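Local coordinates for protein peptidoglycan hydrolase FlgJ (Sphingomonas sp. A1, PDB 2ZYC) that probably hydrolyses peptidoglycan in the periplasm so that the flagellar rod can be assembled, an activity of its C-terminal muramidase domain, the part described here, at residues 2-6 / 31-37; 56-62 / 84-89; 119-125 / 137-141. The protein carries 2 engineered substitutions. One frame throughout, in Å; residues are numbered along the deposited sequence. Where two conformers were deposited one is given.

Contact 1 of 3, residues 2-6 / 31-37. Engineered in segment 2-6: Ala2 (natural residue Pro). With PO4 (phosphate ion), chain B.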
loop_
_atom_site.group_PDB
_atom_site.type_symbol
_atom_site.label_atom_id
_atom_site.label_comp_id
_atom_site.label_asym_id
_atom_site.label_seq_id
_atom_site.Cartn_x
_atom_site.Cartn_y
_atom_site.Cartn_z
ATOM N N ALA A 2 12.694 2.265 9.075
ATOM C CA ALA A 2 11.254 2.299 8.689
ATOM C C ALA A 2 10.581 3.654 8.934
ATOM O O ALA A 2 9.558 3.942 8.321
ATOM C CB ALA A 2 10.489 1.182 9.393
ATOM N N GLN A 3 11.147 4.492 9.811
ATOM C CA GLN A 3 10.510 5.785 10.108
ATOM C C GLN A 3 10.360 6.690 8.890
ATOM O O GLN A 3 9.306 7.317 8.695
ATOM C CB GLN A 3 11.208 6.533 11.260
ATOM C CG GLN A 3 10.446 7.799 11.721
ATOM C CD GLN A 3 9.099 7.478 12.343
ATOM O OE1 GLN A 3 8.999 6.589 13.190
ATOM N NE2 GLN A 3 8.056 8.200 11.928
ATOM N N ALA A 4 11.405 6.755 8.063
ATOM C CA ALA A 4 11.372 7.596 6.870
ATOM C C ALA A 4 10.336 7.096 5.877
ATOM O O ALA A 4 9.718 7.900 5.176
ATOM C CB ALA A 4 12.741 7.665 6.214
ATOM N N PHE A 5 10.150 5.779 5.829
ATOM C CA PHE A 5 9.103 5.179 4.985
ATOM C C PHE A 5 7.723 5.698 5.378
ATOM O O PHE A 5 6.962 6.172 4.525
ATOM C CB PHE A 5 9.127 3.655 5.064
ATOM C CG PHE A 5 8.071 2.998 4.218
ATOM C CD1 PHE A 5 8.235 2.892 2.840
ATOM C CD2 PHE A 5 6.910 2.510 4.798
ATOM C CE1 PHE A 5 7.249 2.284 2.045
ATOM C CE2 PHE A 5 5.925 1.904 4.018
ATOM C CZ PHE A 5 6.103 1.790 2.636
ATOM N N VAL A 6 7.418 5.606 6.673
ATOM C CA VAL A 6 6.175 6.133 7.252
ATOM C C VAL A 6 6.030 7.642 6.999
ATOM O O VAL A 6 4.987 8.091 6.521
ATOM C CB VAL A 6 6.092 5.813 8.765
ATOM C CG1 VAL A 6 4.911 6.528 9.414
ATOM C CG2 VAL A 6 5.989 4.305 8.981
ATOM N N ALA A 31 1.191 -0.734 2.479
ATOM C CA ALA A 31 2.439 -0.463 1.760
ATOM C C ALA A 31 3.643 -1.049 2.512
ATOM O O ALA A 31 4.548 -1.615 1.895
ATOM C CB ALA A 31 2.607 1.021 1.546
ATOM N N ALA A 32 3.636 -0.907 3.835
ATOM C CA ALA A 32 4.666 -1.482 4.707
ATOM C C ALA A 32 4.735 -3.008 4.592
ATOM O O ALA A 32 5.820 -3.582 4.492
ATOM C CB ALA A 32 4.421 -1.084 6.153
ATOM N N LEU A 33 3.577 -3.661 4.624
ATOM C CA LEU A 33 3.528 -5.114 4.510
ATOM C C LEU A 33 4.082 -5.554 3.152
ATOM O O LEU A 33 4.873 -6.508 3.064
ATOM C CB LEU A 33 2.091 -5.616 4.694
ATOM C CG LEU A 33 1.889 -7.137 4.594
ATOM C CD1 LEU A 33 2.721 -7.860 5.652
ATOM C CD2 LEU A 33 0.417 -7.477 4.748
ATOM N N GLU A 34 3.677 -4.840 2.102
ATOM C CA GLU A 34 4.058 -5.197 0.733
ATOM C C GLU A 34 5.548 -5.060 0.441
ATOM O O GLU A 34 6.094 -5.800 -0.376
ATOM C CB GLU A 34 3.249 -4.388 -0.290
ATOM C CG GLU A 34 1.790 -4.817 -0.396
ATOM C CD GLU A 34 1.633 -6.322 -0.618
ATOM O OE1 GLU A 34 2.340 -6.876 -1.486
ATOM O OE2 GLU A 34 0.793 -6.944 0.070
ATOM N N THR A 35 6.209 -4.130 1.116
ATOM C CA THR A 35 7.585 -3.793 0.762
ATOM C C THR A 35 8.559 -3.899 1.930
ATOM O O THR A 35 9.671 -3.388 1.838
ATOM C CB THR A 35 7.688 -2.355 0.196
ATOM O OG1 THR A 35 7.269 -1.420 1.196
ATOM C CG2 THR A 35 6.855 -2.189 -1.064
ATOM N N GLY A 36 8.144 -4.553 3.013
ATOM C CA GLY A 36 8.969 -4.656 4.221
ATOM C C GLY A 36 9.371 -3.278 4.701
ATOM O O GLY A 36 10.564 -2.978 4.841
ATOM N N TRP A 37 8.369 -2.423 4.912
ATOM C CA TRP A 37 8.594 -1.037 5.334
ATOM C C TRP A 37 9.591 -0.323 4.416
ATOM O O TRP A 37 10.498 0.371 4.883
ATOM C CB TRP A 37 9.050 -0.981 6.804
ATOM C CG TRP A 37 8.091 -1.605 7.764
ATOM C CD1 TRP A 37 8.014 -2.926 8.100
ATOM C CD2 TRP A 37 7.075 -0.939 8.522
ATOM N NE1 TRP A 37 7.004 -3.130 9.006
ATOM C CE2 TRP A 37 6.417 -1.926 9.293
ATOM C CE3 TRP A 37 6.651 0.398 8.623
ATOM C CZ2 TRP A 37 5.351 -1.626 10.151
ATOM C CZ3 TRP A 37 5.595 0.698 9.485
ATOM C CH2 TRP A 37 4.957 -0.312 10.237
HETATM P P PO4 B . 12.714 2.663 12.691
HETATM O O1 PO4 B . 11.381 3.026 13.309
HETATM O O2 PO4 B . 13.739 2.551 13.798
HETATM O O3 PO4 B . 12.591 1.321 12.010
HETATM O O4 PO4 B . 13.151 3.701 11.682
#
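This is an apolar helix-end contact, in which the first turn of helix 3-20 packs against the C-terminal end of helix 24-35 and the residues that follow it. Phe5 provides the largest share of the contact: its CA-to-CB bond points toward 31-37, and the ring tip lies among helix side chains, with CZ 3.7 Å from Ala31 CB and 3.7 Å from Thr35 OG1. One ring face is covered by the backbone of Trp37, whose indole reaches on to Val6, CZ3 lying 3.7 Å from Val6 CG2. Ala2, an engineered residue, adds its CB, 3.7 Å from Trp37 CB. At the helix start, a phosphate ion, probably from the crystallisation liquor, accepts bonds from Ala2 N and Gln3 N and also binds Arg152. Gly36, with positive phi, is the first residue to leave helical geometry, and Trp37 N bonds Ala32 O at 2.8 Å: a Schellman motif that brings Trp37 alongside helix 3-20, within the helical part of this lysozyme-clan domain.

Contact 2 of 3, residues 56-62 / 84-89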
loop_
_atom_site.group_PDB
_atom_site.type_symbol
_atom_site.label_atom_id
_atom_site.label_comp_id
_atom_site.label_asym_id
_atom_site.label_seq_id
_atom_site.Cartn_x
_atom_site.Cartn_y
_atom_site.Cartn_z
ATOM N N ILE A 56 1.656 -3.657 -7.657
ATOM C CA ILE A 56 0.596 -3.773 -8.663
ATOM C C ILE A 56 1.145 -4.243 -10.009
ATOM O O ILE A 56 2.038 -3.618 -10.583
ATOM C CB ILE A 56 -0.193 -2.461 -8.848
ATOM C CG1 ILE A 56 -0.734 -1.925 -7.511
ATOM C CG2 ILE A 56 -1.336 -2.655 -9.872
ATOM C CD1 ILE A 56 -1.618 -2.898 -6.734
ATOM N N LYS A 57 0.583 -5.343 -10.506
ATOM C CA LYS A 57 0.959 -5.897 -11.807
ATOM C C LYS A 57 0.553 -4.975 -12.955
ATOM O O LYS A 57 -0.476 -4.281 -12.890
ATOM C CB LYS A 57 0.337 -7.286 -12.018
ATOM C CG LYS A 57 0.704 -8.344 -10.978
ATOM C CD LYS A 57 -0.165 -9.599 -11.187
ATOM C CE LYS A 57 0.130 -10.670 -10.164
ATOM N NZ LYS A 57 -0.735 -11.873 -10.375
ATOM N N ALA A 58 1.388 -4.965 -13.990
ATOM C CA ALA A 58 1.102 -4.262 -15.235
ATOM C C ALA A 58 0.420 -5.217 -16.206
ATOM O O ALA A 58 1.063 -6.082 -16.791
ATOM C CB ALA A 58 2.400 -3.726 -15.850
ATOM N N GLY A 59 -0.891 -5.068 -16.363
ATOM C CA GLY A 59 -1.640 -5.903 -17.307
ATOM C C GLY A 59 -1.887 -5.219 -18.639
ATOM O O GLY A 59 -1.229 -4.231 -18.977
ATOM N N SER A 60 -2.848 -5.746 -19.394
ATOM C CA SER A 60 -3.170 -5.240 -20.727
ATOM C C SER A 60 -3.713 -3.808 -20.747
ATOM O O SER A 60 -3.570 -3.112 -21.750
ATOM C CB SER A 60 -4.173 -6.176 -21.410
ATOM O OG SER A 60 -5.328 -6.319 -20.611
ATOM N N ASN A 61 -4.335 -3.375 -19.650
ATOM C CA ASN A 61 -4.891 -2.018 -19.565
ATOM C C ASN A 61 -3.882 -0.990 -19.031
ATOM O O ASN A 61 -4.243 0.161 -18.776
ATOM C CB ASN A 61 -6.164 -2.013 -18.706
ATOM C CG ASN A 61 -5.870 -2.267 -17.236
ATOM O OD1 ASN A 61 -4.787 -2.721 -16.893
ATOM N ND2 ASN A 61 -6.838 -1.989 -16.366
ATOM N N TRP A 62 -2.635 -1.422 -18.838
ATOM C CA TRP A 62 -1.552 -0.526 -18.410
ATOM C C TRP A 62 -0.616 -0.185 -19.569
ATOM O O TRP A 62 0.010 -1.071 -20.149
ATOM C CB TRP A 62 -0.754 -1.156 -17.262
ATOM C CG TRP A 62 0.427 -0.345 -16.818
ATOM C CD1 TRP A 62 1.739 -0.572 -17.131
ATOM C CD2 TRP A 62 0.409 0.807 -15.967
ATOM N NE1 TRP A 62 2.541 0.378 -16.542
ATOM C CE2 TRP A 62 1.752 1.237 -15.819
ATOM C CE3 TRP A 62 -0.610 1.529 -15.328
ATOM C CZ2 TRP A 62 2.101 2.351 -15.046
ATOM C CZ3 TRP A 62 -0.258 2.642 -14.554
ATOM C CH2 TRP A 62 1.088 3.034 -14.424
ATOM N N GLU A 84 7.583 -11.491 -13.774
ATOM C CA GLU A 84 6.313 -10.773 -13.708
ATOM C C GLU A 84 6.487 -9.327 -14.156
ATOM O O GLU A 84 7.549 -8.728 -13.960
ATOM C CB GLU A 84 5.732 -10.834 -12.288
ATOM C CG GLU A 84 4.342 -10.220 -12.118
ATOM C CD GLU A 84 3.293 -10.889 -12.985
ATOM O OE1 GLU A 84 3.162 -10.501 -14.168
ATOM O OE2 GLU A 84 2.603 -11.796 -12.482
ATOM N N ARG A 85 5.438 -8.778 -14.764
ATOM C CA ARG A 85 5.454 -7.405 -15.247
ATOM C C ARG A 85 4.708 -6.518 -14.263
ATOM O O ARG A 85 3.525 -6.742 -13.977
ATOM C CB ARG A 85 4.845 -7.307 -16.648
ATOM C CG ARG A 85 5.744 -7.935 -17.713
ATOM C CD ARG A 85 5.033 -8.120 -19.036
ATOM N NE ARG A 85 4.440 -6.884 -19.529
ATOM C CZ ARG A 85 5.073 -5.962 -20.244
ATOM N NH1 ARG A 85 6.354 -6.118 -20.568
ATOM N NH2 ARG A 85 4.415 -4.876 -20.637
ATOM N N PHE A 86 5.428 -5.533 -13.736
ATOM C CA PHE A 86 4.896 -4.616 -12.734
ATOM C C PHE A 86 4.812 -3.195 -13.256
ATOM O O PHE A 86 5.614 -2.771 -14.088
ATOM C CB PHE A 86 5.782 -4.635 -11.484
ATOM C CG PHE A 86 5.729 -5.920 -10.729
ATOM C CD1 PHE A 86 4.694 -6.164 -9.824
ATOM C CD2 PHE A 86 6.709 -6.894 -10.918
ATOM C CE1 PHE A 86 4.634 -7.371 -9.110
ATOM C CE2 PHE A 86 6.663 -8.094 -10.218
ATOM C CZ PHE A 86 5.619 -8.339 -9.308
ATOM N N ARG A 87 3.843 -2.446 -12.743
ATOM C CA ARG A 87 3.750 -1.025 -13.048
ATOM C C ARG A 87 4.941 -0.284 -12.443
ATOM O O ARG A 87 5.470 -0.693 -11.409
ATOM C CB ARG A 87 2.441 -0.455 -12.503
ATOM C CG ARG A 87 1.213 -1.198 -13.021
ATOM C CD ARG A 87 -0.085 -0.531 -12.568
ATOM N NE ARG A 87 -1.250 -1.313 -12.988
ATOM C CZ ARG A 87 -2.511 -0.902 -12.891
ATOM N NH1 ARG A 87 -2.789 0.291 -12.404
ATOM N NH2 ARG A 87 -3.504 -1.691 -13.291
ATOM N N ALA A 88 5.374 0.777 -13.110
ATOM C CA ALA A 88 6.390 1.676 -12.548
ATOM C C ALA A 88 5.931 3.118 -12.666
ATOM O O ALA A 88 5.218 3.487 -13.615
ATOM C CB ALA A 88 7.743 1.475 -13.232
ATOM N N TYR A 89 6.348 3.933 -11.701
ATOM C CA TYR A 89 5.845 5.290 -11.566
ATOM C C TYR A 89 7.012 6.264 -11.435
ATOM O O TYR A 89 8.156 5.840 -11.309
ATOM C CB TYR A 89 4.957 5.394 -10.326
ATOM C CG TYR A 89 3.834 4.382 -10.274
ATOM C CD1 TYR A 89 2.667 4.572 -11.019
ATOM C CD2 TYR A 89 3.943 3.236 -9.483
ATOM C CE1 TYR A 89 1.614 3.642 -10.961
ATOM C CE2 TYR A 89 2.909 2.300 -9.416
ATOM C CZ TYR A 89 1.750 2.513 -10.160
ATOM O OH TYR A 89 0.738 1.585 -10.085
HETATM O O HOH W 1 2.038 -6.110 -19.374
HETATM O O HOH W 2 -3.134 -3.885 -15.194
HETATM O O HOH W 3 1.415 -3.715 -19.377
#
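A single antiparallel beta bridge joins the irregular 56-62 segment to strand 82-88, on the edge not taken by strand 65-71, its partner in the two-stranded sheet. Lys57 and Phe86 form the non-hydrogen-bonded pair, CA atoms 4.2 Å apart, flanked by two backbone bonds: Arg87 N to Ile56 O (3.0 Å) and Ala58 N to Arg85 O (2.8 Å). The bridge lays the loop after helix 24-35 along the strand. Packing centres on Arg87, whose guanidinium lies between Ile56 CG2 on one face and the Trp62 ring on the other; its CD makes a CH-pi contact 3.7 Å from the centroid of the Trp62 six-membered ring. Among the charges, Arg87 is paired with Asp98 of helix 92-105, which Tyr89 OH also contacts, while Lys57 NZ and Glu84 OE2 form a long salt bridge at 3.9 Å. Water extends the interface around the type I turn from Gly59 to Trp62: one molecule links Gly59 N, Asn61 OD1 and Arg87 NH2. Arg87 NE donates directly to Lys57 O at 3.1 Å.

Contact 3 of 3, residues 119-125 / 137-141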
loop_
_atom_site.group_PDB
_atom_site.type_symbol
_atom_site.label_atom_id
_atom_site.label_comp_id
_atom_site.label_asym_id
_atom_site.label_seq_id
_atom_site.Cartn_x
_atom_site.Cartn_y
_atom_site.Cartn_z
ATOM N N HIS A 119 -9.114 -5.502 9.807
ATOM C CA HIS A 119 -9.411 -6.818 9.244
ATOM C C HIS A 119 -10.510 -6.738 8.184
ATOM O O HIS A 119 -10.399 -7.374 7.135
ATOM C CB HIS A 119 -9.770 -7.830 10.337
ATOM C CG HIS A 119 -9.606 -9.254 9.911
ATOM N ND1 HIS A 119 -10.604 -9.964 9.277
ATOM C CD2 HIS A 119 -8.550 -10.098 10.008
ATOM C CE1 HIS A 119 -10.175 -11.185 9.016
ATOM N NE2 HIS A 119 -8.929 -11.291 9.444
ATOM N N ALA A 120 -11.555 -5.949 8.459
ATOM C CA ALA A 120 -12.650 -5.731 7.505
ATOM C C ALA A 120 -12.114 -5.140 6.197
ATOM O O ALA A 120 -12.498 -5.566 5.093
ATOM C CB ALA A 120 -13.703 -4.800 8.109
ATOM N N PHE A 121 -11.224 -4.158 6.344
ATOM C CA PHE A 121 -10.574 -3.500 5.215
ATOM C C PHE A 121 -9.779 -4.516 4.391
ATOM O O PHE A 121 -9.914 -4.590 3.173
ATOM C CB PHE A 121 -9.680 -2.358 5.732
ATOM C CG PHE A 121 -8.720 -1.809 4.713
ATOM C CD1 PHE A 121 -9.170 -0.998 3.675
ATOM C CD2 PHE A 121 -7.354 -2.086 4.809
ATOM C CE1 PHE A 121 -8.273 -0.485 2.729
ATOM C CE2 PHE A 121 -6.452 -1.576 3.877
ATOM C CZ PHE A 121 -6.918 -0.773 2.825
ATOM N N ALA A 122 -8.966 -5.310 5.072
ATOM C CA ALA A 122 -8.145 -6.306 4.393
ATOM C C ALA A 122 -8.999 -7.357 3.694
ATOM O O ALA A 122 -8.717 -7.728 2.565
ATOM C CB ALA A 122 -7.169 -6.945 5.375
ATOM N N ARG A 123 -10.057 -7.816 4.361
ATOM C CA ARG A 123 -11.012 -8.748 3.745
ATOM C C ARG A 123 -11.633 -8.169 2.470
ATOM O O ARG A 123 -11.801 -8.888 1.488
ATOM C CB ARG A 123 -12.108 -9.151 4.739
ATOM C CG ARG A 123 -11.631 -10.030 5.903
ATOM C CD ARG A 123 -12.795 -10.630 6.722
ATOM N NE ARG A 123 -13.894 -9.689 6.975
ATOM C CZ ARG A 123 -14.059 -8.974 8.086
ATOM N NH1 ARG A 123 -13.192 -9.051 9.087
ATOM N NH2 ARG A 123 -15.098 -8.158 8.194
ATOM N N ALA A 124 -11.954 -6.872 2.492
ATOM C CA ALA A 124 -12.524 -6.188 1.316
ATOM C C ALA A 124 -11.546 -6.160 0.137
ATOM O O ALA A 124 -11.949 -6.345 -1.014
ATOM C CB ALA A 124 -12.994 -4.774 1.671
ATOM N N LEU A 125 -10.264 -5.948 0.432
ATOM C CA LEU A 125 -9.224 -6.003 -0.598
ATOM C C LEU A 125 -9.091 -7.417 -1.152
ATOM O O LEU A 125 -8.989 -7.605 -2.364
ATOM C CB LEU A 125 -7.876 -5.569 -0.024
ATOM C CG LEU A 125 -7.702 -4.081 0.274
ATOM C CD1 LEU A 125 -6.413 -3.910 1.070
ATOM C CD2 LEU A 125 -7.677 -3.265 -1.021
ATOM N N ALA A 137 -5.617 -11.201 5.221
ATOM C CA ALA A 137 -6.365 -10.322 6.112
ATOM C C ALA A 137 -5.783 -10.312 7.525
ATOM O O ALA A 137 -5.639 -9.254 8.132
ATOM C CB ALA A 137 -7.856 -10.689 6.127
ATOM N N ASP A 138 -5.422 -11.493 8.023
ATOM C CA ASP A 138 -4.814 -11.618 9.344
ATOM C C ASP A 138 -3.472 -10.892 9.409
ATOM O O ASP A 138 -3.197 -10.171 10.368
ATOM C CB ASP A 138 -4.617 -13.090 9.715
ATOM C CG ASP A 138 -5.908 -13.775 10.136
ATOM O OD1 ASP A 138 -6.936 -13.090 10.345
ATOM O OD2 ASP A 138 -5.884 -15.020 10.258
ATOM N N LYS A 139 -2.646 -11.095 8.385
ATOM C CA LYS A 139 -1.313 -10.484 8.336
ATOM C C LYS A 139 -1.385 -8.960 8.222
ATOM O O LYS A 139 -0.658 -8.249 8.927
ATOM C CB LYS A 139 -0.494 -11.079 7.197
ATOM C CG LYS A 139 -0.098 -12.527 7.441
ATOM C CD LYS A 139 0.527 -13.116 6.200
ATOM C CE LYS A 139 0.776 -14.606 6.367
ATOM N NZ LYS A 139 1.066 -15.225 5.049
ATOM N N LEU A 140 -2.276 -8.458 7.367
ATOM C CA LEU A 140 -2.428 -7.009 7.221
ATOM C C LEU A 140 -3.051 -6.358 8.448
ATOM O O LEU A 140 -2.607 -5.294 8.892
ATOM C CB LEU A 140 -3.216 -6.654 5.946
ATOM C CG LEU A 140 -3.436 -5.162 5.651
ATOM C CD1 LEU A 140 -2.124 -4.367 5.676
ATOM C CD2 LEU A 140 -4.141 -4.992 4.314
ATOM N N ALA A 141 -4.077 -6.997 9.000
ATOM C CA ALA A 141 -4.702 -6.514 10.239
ATOM C C ALA A 141 -3.668 -6.424 11.373
ATOM O O ALA A 141 -3.679 -5.467 12.149
ATOM C CB ALA A 141 -5.879 -7.399 10.637
#
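Ala122 and Ala137 form the apolar centre of a splayed helical hairpin made by the consecutive helices 118-127 and 136-145, whose segments 119-125 and 137-141 cross with 136° between their N-to-C directions. With two alanines facing each other, the axes of the two segments approach to 8.3 Å: Ala122 CB sits 3.5 Å from Ala137 CA and 3.9 Å from Ala137 CB, and the two CA atoms are 4.7 Å apart. On one flank Leu140 spreads over the facing helix, its CD2 lying 3.8 Å from Ala122 CB, 4.1 Å from Phe121 CE2 and 4.1 Å from Leu125 CD1. This flank continues into the domain's helical core, where Phe121 and Leu125 also touch Gln30 of helix 24-35 and Tyr99 of helix 92-105. Farther along the hairpin, Ala141 packs its CB 3.8 Å from His119 CD2.

Toward the solvent the character changes. Arg123 adds its aliphatic part, CG being 3.8 Å from Ala137 CB, and the same methyl lies over the face of the His119 imidazole in a CH-pi contact, 3.8 Å from the ring centroid. Both ring nitrogens are hydrogen-bonded. NE2 donates across the interface to Asp138 OD1 at 2.8 Å, while within its own helix His119 ND1 accepts from Arg123 NH1, also at 2.8 Å.

In the fold
The three contacts follow one another along the chain, each closing before the next opens, and they divide between a helical body and the region of the two-stranded antiparallel sheet. Contacts 1 and 3 belong to the body: their centres are 17 Å apart, and they meet where Leu33 CD2 of helix 24-35 packs 3.8 Å from Leu140 CA. Leu140 thus serves the hairpin and also joins it to helix 24-35. Contact 2 stands apart, its centre 21 Å from that of contact 1 and 23 Å from that of contact 3, with nearest atoms about 7 and 8 Å away. Tyr130, between the hairpin helices of contact 3, touches both Ile56 and Glu34, so bridging contacts 1 and 2.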